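Local coordinates for Iron(3+)-hydroxamate-binding protein FhuD (PDB 3G9Q) that binds ferric hydroxamate siderophores such as ferrichrome and hands them to the membrane permease of the FhuCBGD iron-import ABC transporter, at residues L262-I265 against T266-T270; Q152-K156 against D157-F161; E122-L125 against A126-K130. All coordinates share one frame; numbering follows the deposited sequence.

Contact 1 (L262-I265 against T266-T270); sequences LEFI and TESLT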
ATOM      1  N   LEU A 262       2.343  -8.683   0.427  1.00 38.11           N
ATOM      2  CA  LEU A 262       1.801 -10.026   0.252  1.00 38.02           C
ATOM      3  C   LEU A 262       2.705 -11.046   0.893  1.00 34.75           C
ATOM      4  O   LEU A 262       2.237 -12.092   1.315  1.00 40.79           O
ATOM      5  CB  LEU A 262       1.613 -10.383  -1.227  1.00 36.42           C
ATOM      6  CG  LEU A 262       1.070 -11.803  -1.508  1.00 22.24           C
ATOM      7  CD1 LEU A 262      -0.229 -12.059  -0.760  1.00 23.51           C
ATOM      8  CD2 LEU A 262       0.842 -11.973  -2.998  1.00 31.05           C
ATOM      9  N   GLU A 263       3.998 -10.751   0.962  1.00 43.26           N
ATOM     10  CA  GLU A 263       4.943 -11.677   1.585  1.00 49.39           C
ATOM     11  C   GLU A 263       4.663 -11.670   3.093  1.00 47.51           C
ATOM     12  O   GLU A 263       4.537 -12.722   3.725  1.00 47.40           O
ATOM     13  CB  GLU A 263       6.385 -11.237   1.296  1.00 52.46           C
ATOM     14  CG  GLU A 263       7.474 -12.255   1.665  1.00 76.27           C
ATOM     15  CD  GLU A 263       8.898 -11.672   1.539  1.00 89.64           C
ATOM     16  OE1 GLU A 263       9.253 -11.164   0.441  1.00 90.38           O
ATOM     17  OE2 GLU A 263       9.664 -11.723   2.539  1.00 89.38           O
ATOM     18  N   PHE A 264       4.539 -10.479   3.663  1.00 41.78           N
ATOM     19  CA  PHE A 264       4.266 -10.374   5.084  1.00 40.50           C
ATOM     20  C   PHE A 264       2.936 -11.026   5.472  1.00 39.52           C
ATOM     21  O   PHE A 264       2.854 -11.685   6.509  1.00 38.20           O
ATOM     22  CB  PHE A 264       4.272  -8.914   5.515  1.00 36.71           C
ATOM     23  CG  PHE A 264       3.740  -8.700   6.893  1.00 38.22           C
ATOM     24  CD1 PHE A 264       4.447  -9.127   7.996  1.00 39.28           C
ATOM     25  CD2 PHE A 264       2.511  -8.091   7.087  1.00 42.29           C
ATOM     26  CE1 PHE A 264       3.939  -8.948   9.275  1.00 42.89           C
ATOM     27  CE2 PHE A 264       1.995  -7.910   8.365  1.00 41.53           C
ATOM     28  CZ  PHE A 264       2.715  -8.340   9.457  1.00 40.16           C
ATOM     29  N   ILE A 265       1.904 -10.824   4.652  1.00 30.22           N
ATOM     30  CA  ILE A 265       0.584 -11.404   4.898  1.00 39.96           C
ATOM     31  C   ILE A 265       0.704 -12.943   4.944  1.00 43.92           C
ATOM     32  O   ILE A 265       0.296 -13.587   5.915  1.00 35.70           O
ATOM     33  CB  ILE A 265      -0.435 -11.044   3.759  1.00 45.57           C
ATOM     34  CG1 ILE A 265      -0.592  -9.514   3.621  1.00 34.45           C
ATOM     35  CG2 ILE A 265      -1.777 -11.758   4.014  1.00 23.68           C
ATOM     36  CD1 ILE A 265      -1.326  -9.055   2.364  1.00 62.22           C
ATOM     37  N   THR A 266       1.277 -13.507   3.880  1.00 45.58           N
ATOM     38  CA  THR A 266       1.462 -14.945   3.726  1.00 42.61           C
ATOM     39  C   THR A 266       2.316 -15.564   4.824  1.00 49.06           C
ATOM     40  O   THR A 266       1.901 -16.534   5.463  1.00 49.96           O
ATOM     41  CB  THR A 266       2.089 -15.260   2.362  1.00 51.76           C
ATOM     42  OG1 THR A 266       1.317 -14.631   1.327  1.00 40.47           O
ATOM     43  CG2 THR A 266       2.125 -16.765   2.134  1.00 48.76           C
ATOM     44  N   GLU A 267       3.508 -15.012   5.044  1.00 43.74           N
ATOM     45  CA  GLU A 267       4.376 -15.532   6.086  1.00 43.71           C
ATOM     46  C   GLU A 267       3.650 -15.569   7.431  1.00 50.07           C
ATOM     47  O   GLU A 267       3.666 -16.591   8.112  1.00 45.25           O
ATOM     48  CB  GLU A 267       5.651 -14.690   6.207  1.00 42.20           C
ATOM     49  CG  GLU A 267       6.533 -15.078   7.395  1.00 48.94           C
ATOM     50  CD  GLU A 267       7.033 -16.528   7.340  1.00 63.91           C
ATOM     51  OE1 GLU A 267       7.484 -17.035   8.390  1.00 59.96           O
ATOM     52  OE2 GLU A 267       6.994 -17.163   6.259  1.00 58.73           O
ATOM     53  N   SER A 268       3.011 -14.457   7.805  1.00 52.68           N
ATOM     54  CA  SER A 268       2.283 -14.355   9.075  1.00 44.70           C
ATOM     55  C   SER A 268       1.238 -15.442   9.220  1.00 44.52           C
ATOM     56  O   SER A 268       1.162 -16.099  10.254  1.00 49.85           O
ATOM     57  CB  SER A 268       1.560 -13.009   9.185  1.00 38.59           C
ATOM     58  OG  SER A 268       2.414 -11.910   8.963  1.00 37.77           O
ATOM     59  N   LEU A 269       0.421 -15.606   8.179  1.00 42.40           N
ATOM     60  CA  LEU A 269      -0.653 -16.591   8.177  1.00 39.10           C
ATOM     61  C   LEU A 269      -0.261 -18.045   7.999  1.00 36.84           C
ATOM     62  O   LEU A 269      -1.125 -18.910   8.065  1.00 46.81           O
ATOM     63  CB  LEU A 269      -1.691 -16.246   7.114  1.00 35.97           C
ATOM     64  CG  LEU A 269      -2.453 -14.949   7.339  1.00 43.05           C
ATOM     65  CD1 LEU A 269      -3.654 -14.937   6.404  1.00 45.48           C
ATOM     66  CD2 LEU A 269      -2.924 -14.852   8.786  1.00 45.91           C
ATOM     67  N   THR A 270       1.021 -18.327   7.773  1.00 41.02           N
ATOM     68  CA  THR A 270       1.455 -19.708   7.595  1.00 39.38           C
ATOM     69  C   THR A 270       2.625 -20.158   8.458  1.00 42.82           C
ATOM     70  O   THR A 270       3.031 -21.309   8.342  1.00 50.20           O
ATOM     71  CB  THR A 270       1.863 -20.024   6.125  1.00 50.03           C
ATOM     72  OG1 THR A 270       2.926 -19.150   5.725  1.00 41.57           O
ATOM     73  CG2 THR A 270       0.678 -19.895   5.168  1.00 39.16           C
TER
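Thr266 and Ser268 each turn a hydroxyl back onto the carbonyl one helical turn earlier, on Leu262 and Phe264, and these side-chain bonds add to the backbone ones. Thr266 OG1 donates to Leu262 O at 2.7 Å, tilted 20° from the carbonyl plane. The hydroxyl gets there because OG1 lies anti to the carbonyl carbon, beside the backbone N (chi1 -52°). Leu262 O is therefore gripped twice, since Thr266 N also donates to it at 3.1 Å from above the carbonyl plane. Phe264 O is shared in the same way: Ser268 OG donates at 2.5 Å and Ser268 N at 3.1 Å, from opposite faces of its plane. Thr270 OG1 likewise donates to a carbonyl four residues back, Thr266 O, but its N-H goes to Glu267 O instead.

The backbone bonds Glu267 N to Glu263 O and Leu269 N to Ile265 O complete the ladder of the helix.

Apolar and ring contacts are fewer. Ser268 OG stands 3.3 Å above one face of the Phe264 ring, nearer its rim than its centre, with CE1 the closest ring atom. Thr266 OG1 also lies 3.7 Å from Leu262 CD1, so the hydroxyl is flanked by a methyl while it bonds. Ile265 CG2 and Leu269 CD1 meet loosely at 4.4 Å on the buried side, and Glu263 and Glu267 stay at the surface.

These residues form the C-terminal part of helix 255-270. Leu262 and Ile265 pack on helix 169-175 through Ile171, Thr266 rests on Ala135 and Ile139 of the long helix 118-143, and Phe264, Ser268 and Leu269 touch Tyr243 on strand 242-244, at one margin of the five-stranded mixed sheet.

Contact 2 (Q152-K156 against D157-F161); sequences QTNGK and DIYVF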
ATOM      1  N   GLN A 152      -6.201  -0.459  12.682  1.00 56.07           N
ATOM      2  CA  GLN A 152      -5.134   0.404  13.169  1.00 58.59           C
ATOM      3  C   GLN A 152      -5.650   1.306  14.259  1.00 53.76           C
ATOM      4  O   GLN A 152      -6.814   1.705  14.265  1.00 50.57           O
ATOM      5  CB  GLN A 152      -4.545   1.249  12.045  1.00 64.97           C
ATOM      6  CG  GLN A 152      -3.889   0.433  10.952  1.00 61.24           C
ATOM      7  CD  GLN A 152      -3.275   1.309   9.896  1.00 57.27           C
ATOM      8  OE1 GLN A 152      -3.962   2.107   9.254  1.00 48.53           O
ATOM      9  NE2 GLN A 152      -1.971   1.174   9.713  1.00 58.40           N
ATOM     10  N   THR A 153      -4.754   1.639  15.171  1.00 50.50           N
ATOM     11  CA  THR A 153      -5.090   2.466  16.310  1.00 52.97           C
ATOM     12  C   THR A 153      -4.536   3.875  16.191  1.00 53.52           C
ATOM     13  O   THR A 153      -3.455   4.087  15.636  1.00 58.32           O
ATOM     14  CB  THR A 153      -4.536   1.829  17.595  1.00 53.55           C
ATOM     15  OG1 THR A 153      -5.000   2.557  18.738  1.00 79.53           O
ATOM     16  CG2 THR A 153      -3.005   1.837  17.569  1.00 60.70           C
ATOM     17  N   ASN A 154      -5.292   4.832  16.721  1.00 50.53           N
ATOM     18  CA  ASN A 154      -4.906   6.235  16.716  1.00 51.87           C
ATOM     19  C   ASN A 154      -5.620   6.952  17.849  1.00 56.63           C
ATOM     20  O   ASN A 154      -6.690   7.521  17.655  1.00 61.92           O
ATOM     21  CB  ASN A 154      -5.276   6.894  15.390  1.00 56.66           C
ATOM     22  CG  ASN A 154      -4.925   8.369  15.362  1.00 65.83           C
ATOM     23  OD1 ASN A 154      -3.773   8.757  15.607  1.00 65.48           O
ATOM     24  ND2 ASN A 154      -5.915   9.202  15.062  1.00 61.16           N
ATOM     25  N   GLY A 155      -5.024   6.920  19.032  1.00 53.33           N
ATOM     26  CA  GLY A 155      -5.636   7.569  20.171  1.00 56.56           C
ATOM     27  C   GLY A 155      -6.735   6.701  20.740  1.00 68.07           C
ATOM     28  O   GLY A 155      -6.510   5.531  21.057  1.00 66.69           O
ATOM     29  N   LYS A 156      -7.929   7.269  20.873  1.00 74.99           N
ATOM     30  CA  LYS A 156      -9.068   6.530  21.406  1.00 81.00           C
ATOM     31  C   LYS A 156      -9.836   5.800  20.292  1.00 83.99           C
ATOM     32  O   LYS A 156     -10.550   4.822  20.545  1.00 86.94           O
ATOM     33  CB  LYS A 156      -9.999   7.485  22.165  1.00 82.95           C
ATOM     34  CG  LYS A 156      -9.401   8.053  23.458  1.00 85.34           C
ATOM     35  CD  LYS A 156     -10.431   8.868  24.245  1.00 86.65           C
ATOM     36  CE  LYS A 156      -9.843   9.473  25.526  1.00 86.78           C
ATOM     37  NZ  LYS A 156      -9.378   8.442  26.494  1.00 80.34           N
ATOM     38  N   ASP A 157      -9.663   6.272  19.059  1.00 77.78           N
ATOM     39  CA  ASP A 157     -10.328   5.683  17.900  1.00 73.82           C
ATOM     40  C   ASP A 157      -9.586   4.489  17.324  1.00 66.48           C
ATOM     41  O   ASP A 157      -8.359   4.457  17.309  1.00 56.19           O
ATOM     42  CB  ASP A 157     -10.489   6.734  16.800  1.00 81.22           C
ATOM     43  CG  ASP A 157     -11.412   7.854  17.203  1.00 84.73           C
ATOM     44  OD1 ASP A 157     -11.352   8.929  16.556  1.00 84.45           O
ATOM     45  OD2 ASP A 157     -12.197   7.645  18.162  1.00 81.06           O
ATOM     46  N   ILE A 158     -10.351   3.514  16.846  1.00 66.95           N
ATOM     47  CA  ILE A 158      -9.797   2.310  16.235  1.00 64.04           C
ATOM     48  C   ILE A 158     -10.456   2.143  14.867  1.00 61.03           C
ATOM     49  O   ILE A 158     -11.689   2.141  14.751  1.00 57.04           O
ATOM     50  CB  ILE A 158     -10.086   1.060  17.090  1.00 62.01           C
ATOM     51  CG1 ILE A 158      -9.413   1.198  18.454  1.00 57.58           C
ATOM     52  CG2 ILE A 158      -9.591  -0.183  16.379  1.00 42.77           C
ATOM     53  CD1 ILE A 158      -9.908   0.222  19.520  1.00 59.57           C
ATOM     54  N   TYR A 159      -9.633   2.019  13.830  1.00 54.11           N
ATOM     55  CA  TYR A 159     -10.151   1.866  12.473  1.00 54.27           C
ATOM     56  C   TYR A 159     -10.134   0.390  12.029  1.00 44.81           C
ATOM     57  O   TYR A 159      -9.106  -0.269  12.118  1.00 49.99           O
ATOM     58  CB  TYR A 159      -9.328   2.735  11.490  1.00 46.38           C
ATOM     59  CG  TYR A 159      -9.046   4.163  11.962  1.00 52.38           C
ATOM     60  CD1 TYR A 159      -7.754   4.551  12.357  1.00 63.67           C
ATOM     61  CD2 TYR A 159     -10.064   5.125  12.018  1.00 48.29           C
ATOM     62  CE1 TYR A 159      -7.477   5.867  12.796  1.00 53.99           C
ATOM     63  CE2 TYR A 159      -9.801   6.444  12.457  1.00 57.10           C
ATOM     64  CZ  TYR A 159      -8.506   6.804  12.845  1.00 57.51           C
ATOM     65  OH  TYR A 159      -8.240   8.087  13.280  1.00 47.26           O
ATOM     66  N   VAL A 160     -11.284  -0.131  11.603  1.00 32.67           N
ATOM     67  CA  VAL A 160     -11.376  -1.507  11.108  1.00 37.24           C
ATOM     68  C   VAL A 160     -11.510  -1.369   9.605  1.00 35.70           C
ATOM     69  O   VAL A 160     -12.562  -0.974   9.106  1.00 36.56           O
ATOM     70  CB  VAL A 160     -12.608  -2.277  11.684  1.00 38.86           C
ATOM     71  CG1 VAL A 160     -13.841  -1.400  11.627  1.00 55.72           C
ATOM     72  CG2 VAL A 160     -12.848  -3.556  10.904  1.00 25.80           C
ATOM     73  N   PHE A 161     -10.436  -1.677   8.883  1.00 39.59           N
ATOM     74  CA  PHE A 161     -10.438  -1.532   7.432  1.00 40.51           C
ATOM     75  C   PHE A 161     -11.132  -2.628   6.659  1.00 42.74           C
ATOM     76  O   PHE A 161     -11.271  -3.749   7.130  1.00 55.38           O
ATOM     77  CB  PHE A 161      -9.013  -1.382   6.919  1.00 31.29           C
ATOM     78  CG  PHE A 161      -8.293  -0.217   7.515  1.00 44.11           C
ATOM     79  CD1 PHE A 161      -7.447  -0.391   8.606  1.00 46.60           C
ATOM     80  CD2 PHE A 161      -8.516   1.068   7.035  1.00 40.67           C
ATOM     81  CE1 PHE A 161      -6.832   0.705   9.214  1.00 57.58           C
ATOM     82  CE2 PHE A 161      -7.911   2.166   7.632  1.00 45.79           C
ATOM     83  CZ  PHE A 161      -7.065   1.987   8.726  1.00 52.11           C
TER
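A beta hairpin with a two-residue loop joins strands 148-154 and 157-161 of the mixed sheet, reversing through a type II' turn from Asn154 to Asp157 with Gly155 and Lys156 at its corners. Gly155 takes the positive phi that the first corner of such a turn requires. Gln152 pairs with Tyr159 through two backbone bonds, Tyr159 N to Gln152 O at 2.9 Å and Gln152 N to Tyr159 O at 3.0 Å. Thr153 and Ile158 form the non-hydrogen-bonded pair between them and the turn, and Asn154 N to Asp157 O follows at 3.1 Å.

On the face shared by Gln152, Asn154, Asp157 and Tyr159, Asn154 ND2 donates to Tyr159 OH at 3.1 Å, the hydroxyl tilted 24° from the amide plane. Asn154 CG lies anti to the backbone N (chi1 178°), which carries the amide across the strands to the phenol, while CB sits 3.6 Å from Tyr159 CE1. Further from the turn, Gln152 CB, CG and OE1 run along CE1 and CZ of Phe161, OE1 coming closest, 3.1 Å from CZ, and the amide plane stands 69° from that ring. Trp216 meets the Tyr159 ring and also touches Asn154.

The amide-phenol bond thus links the two strands diagonally beside their turn and probably limits rotation of the Asn154 amide.

Contact 3 (E122-L125 against A126-K130); sequences EKWL and AKWDK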
ATOM      1  N   GLU A 122       3.483  -5.793 -18.269  1.00 52.17           N
ATOM      2  CA  GLU A 122       2.781  -7.047 -18.494  1.00 48.31           C
ATOM      3  C   GLU A 122       3.603  -8.189 -17.910  1.00 44.94           C
ATOM      4  O   GLU A 122       3.060  -9.208 -17.491  1.00 40.21           O
ATOM      5  CB  GLU A 122       2.556  -7.260 -19.993  1.00 51.91           C
ATOM      6  CG  GLU A 122       3.840  -7.424 -20.791  1.00 76.43           C
ATOM      7  CD  GLU A 122       3.616  -7.415 -22.309  1.00 85.05           C
ATOM      8  OE1 GLU A 122       3.214  -6.361 -22.860  1.00 85.23           O
ATOM      9  OE2 GLU A 122       3.845  -8.466 -22.953  1.00 93.13           O
ATOM     10  N   LYS A 123       4.917  -8.002 -17.871  1.00 46.66           N
ATOM     11  CA  LYS A 123       5.824  -9.010 -17.329  1.00 47.89           C
ATOM     12  C   LYS A 123       5.598  -9.154 -15.819  1.00 52.27           C
ATOM     13  O   LYS A 123       5.414 -10.265 -15.319  1.00 55.76           O
ATOM     14  CB  LYS A 123       7.275  -8.604 -17.618  1.00 56.22           C
ATOM     15  CG  LYS A 123       8.288  -9.747 -17.636  1.00 66.58           C
ATOM     16  CD  LYS A 123       8.414 -10.410 -16.274  1.00 81.06           C
ATOM     17  CE  LYS A 123       9.516 -11.463 -16.248  1.00 83.20           C
ATOM     18  NZ  LYS A 123       9.648 -12.103 -14.899  1.00 79.09           N
ATOM     19  N   TRP A 124       5.607  -8.026 -15.104  1.00 46.29           N
ATOM     20  CA  TRP A 124       5.393  -8.009 -13.656  1.00 38.02           C
ATOM     21  C   TRP A 124       3.978  -8.493 -13.277  1.00 51.89           C
ATOM     22  O   TRP A 124       3.795  -9.158 -12.254  1.00 47.78           O
ATOM     23  CB  TRP A 124       5.607  -6.594 -13.101  1.00 39.49           C
ATOM     24  CG  TRP A 124       5.425  -6.510 -11.603  1.00 49.94           C
ATOM     25  CD1 TRP A 124       6.392  -6.663 -10.638  1.00 42.35           C
ATOM     26  CD2 TRP A 124       4.185  -6.318 -10.901  1.00 42.59           C
ATOM     27  NE1 TRP A 124       5.823  -6.576  -9.383  1.00 45.46           N
ATOM     28  CE2 TRP A 124       4.476  -6.368  -9.516  1.00 39.40           C
ATOM     29  CE3 TRP A 124       2.858  -6.111 -11.308  1.00 42.04           C
ATOM     30  CZ2 TRP A 124       3.486  -6.219  -8.536  1.00 43.29           C
ATOM     31  CZ3 TRP A 124       1.868  -5.964 -10.327  1.00 40.33           C
ATOM     32  CH2 TRP A 124       2.195  -6.018  -8.956  1.00 35.05           C
ATOM     33  N   LEU A 125       2.979  -8.141 -14.087  1.00 50.25           N
ATOM     34  CA  LEU A 125       1.608  -8.569 -13.833  1.00 48.31           C
ATOM     35  C   LEU A 125       1.533 -10.087 -13.854  1.00 52.83           C
ATOM     36  O   LEU A 125       0.815 -10.702 -13.055  1.00 57.02           O
ATOM     37  CB  LEU A 125       0.661  -8.005 -14.885  1.00 53.57           C
ATOM     38  CG  LEU A 125       0.446  -6.494 -14.764  1.00 71.31           C
ATOM     39  CD1 LEU A 125      -0.428  -5.991 -15.931  1.00 69.93           C
ATOM     40  CD2 LEU A 125      -0.206  -6.187 -13.413  1.00 59.52           C
ATOM     41  N   ALA A 126       2.289 -10.677 -14.773  1.00 41.83           N
ATOM     42  CA  ALA A 126       2.364 -12.118 -14.924  1.00 44.76           C
ATOM     43  C   ALA A 126       2.992 -12.716 -13.668  1.00 45.09           C
ATOM     44  O   ALA A 126       2.537 -13.746 -13.165  1.00 45.48           O
ATOM     45  CB  ALA A 126       3.207 -12.471 -16.161  1.00 29.96           C
ATOM     46  N   LYS A 127       4.044 -12.067 -13.176  1.00 35.64           N
ATOM     47  CA  LYS A 127       4.744 -12.498 -11.970  1.00 40.38           C
ATOM     48  C   LYS A 127       3.817 -12.329 -10.769  1.00 43.46           C
ATOM     49  O   LYS A 127       3.760 -13.190  -9.891  1.00 47.35           O
ATOM     50  CB  LYS A 127       5.992 -11.637 -11.761  1.00 50.31           C
ATOM     51  CG  LYS A 127       6.821 -11.968 -10.529  1.00 43.00           C
ATOM     52  CD  LYS A 127       7.839 -10.861 -10.259  1.00 51.34           C
ATOM     53  CE  LYS A 127       8.702 -10.599 -11.488  1.00 70.03           C
ATOM     54  NZ  LYS A 127       9.479  -9.333 -11.412  1.00 71.08           N
ATOM     55  N   TRP A 128       3.101 -11.207 -10.738  1.00 39.26           N
ATOM     56  CA  TRP A 128       2.180 -10.904  -9.657  1.00 36.77           C
ATOM     57  C   TRP A 128       1.082 -11.937  -9.543  1.00 39.11           C
ATOM     58  O   TRP A 128       0.846 -12.472  -8.463  1.00 42.30           O
ATOM     59  CB  TRP A 128       1.555  -9.522  -9.864  1.00 44.59           C
ATOM     60  CG  TRP A 128       0.512  -9.133  -8.839  1.00 37.66           C
ATOM     61  CD1 TRP A 128      -0.804  -8.893  -9.073  1.00 29.08           C
ATOM     62  CD2 TRP A 128       0.713  -8.940  -7.428  1.00 37.87           C
ATOM     63  NE1 TRP A 128      -1.442  -8.565  -7.897  1.00 39.82           N
ATOM     64  CE2 TRP A 128      -0.531  -8.588  -6.873  1.00 37.42           C
ATOM     65  CE3 TRP A 128       1.827  -9.037  -6.580  1.00 48.96           C
ATOM     66  CZ2 TRP A 128      -0.696  -8.326  -5.506  1.00 40.70           C
ATOM     67  CZ3 TRP A 128       1.663  -8.780  -5.223  1.00 28.61           C
ATOM     68  CH2 TRP A 128       0.413  -8.429  -4.702  1.00 42.45           C
ATOM     69  N   ASP A 129       0.402 -12.223 -10.647  1.00 34.43           N
ATOM     70  CA  ASP A 129      -0.685 -13.202 -10.615  1.00 40.06           C
ATOM     71  C   ASP A 129      -0.232 -14.607 -10.272  1.00 38.51           C
ATOM     72  O   ASP A 129      -1.016 -15.403  -9.754  1.00 32.72           O
ATOM     73  CB  ASP A 129      -1.436 -13.195 -11.943  1.00 50.39           C
ATOM     74  CG  ASP A 129      -2.297 -11.958 -12.105  1.00 58.27           C
ATOM     75  OD1 ASP A 129      -2.959 -11.827 -13.158  1.00 65.13           O
ATOM     76  OD2 ASP A 129      -2.311 -11.119 -11.172  1.00 62.02           O
ATOM     77  N   LYS A 130       1.031 -14.902 -10.571  1.00 40.52           N
ATOM     78  CA  LYS A 130       1.608 -16.206 -10.257  1.00 54.03           C
ATOM     79  C   LYS A 130       1.865 -16.281  -8.743  1.00 55.87           C
ATOM     80  O   LYS A 130       1.788 -17.354  -8.132  1.00 46.10           O
ATOM     81  CB  LYS A 130       2.919 -16.416 -11.024  1.00 51.01           C
ATOM     82  CG  LYS A 130       3.548 -17.798 -10.821  1.00 60.29           C
ATOM     83  CD  LYS A 130       4.760 -18.024 -11.731  1.00 60.55           C
ATOM     84  CE  LYS A 130       5.346 -19.413 -11.507  1.00 61.49           C
ATOM     85  NZ  LYS A 130       5.592 -19.625 -10.039  1.00 71.26           N
TER
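Trp124 and Trp128, one turn apart on helix 118-143, lie side by side with their indoles pointing the same way, both having CG anti to the backbone N (chi1 -179° and 176°). The planes are nearly parallel, at 10°, but slid apart, and Trp128 CB sits over the Trp124 six-membered ring, a CH-pi contact of 3.7 Å to its centroid.

Each carbonyl of 122-125 is satisfied by the N-H four residues on: Glu122 O takes Ala126 N, Lys123 O takes Lys127 N, Trp124 O takes Trp128 N, and Leu125 O takes Asp129 N, the last at 2.9 Å. Trp124 NE1, the one polar atom of its side chain, has its acceptor outside this helix, donating to Glu259 OE1 of helix 255-270. With an alanine at Trp124, Glu259 is likely to lose this donor and a gap to open beside Trp128.

Lys123 NZ and Lys127 NZ come within 4.5 Å, like charges whose repulsion may be eased by the Glu259 side chain, which Lys127 touches. The backbone thus meets its own polar needs here, while the indole N-H, paired with the Glu259 carboxylate, gives the two helices a polar link beside their apolar packing.

Overall arrangement
From the N terminus, contact 3 comes first, within the long helix 118-143. The chain then enters strand 148-154 and turns back at contact 2, the one place of the three where it reverses on itself. Contact 1 follows near the C-terminal end, in helix 255-270. The three lie in series, neither nesting nor crossing. Contacts 1 and 3 touch where Leu262 CD2 packs 4.0 Å from Trp128 CH2, tying the two helices together. Contact 2 stands apart in the mixed sheet, its centre about 22 Å from that of contact 1 and about 34 Å from that of contact 3, which lies on the opposite side of the chain's centre.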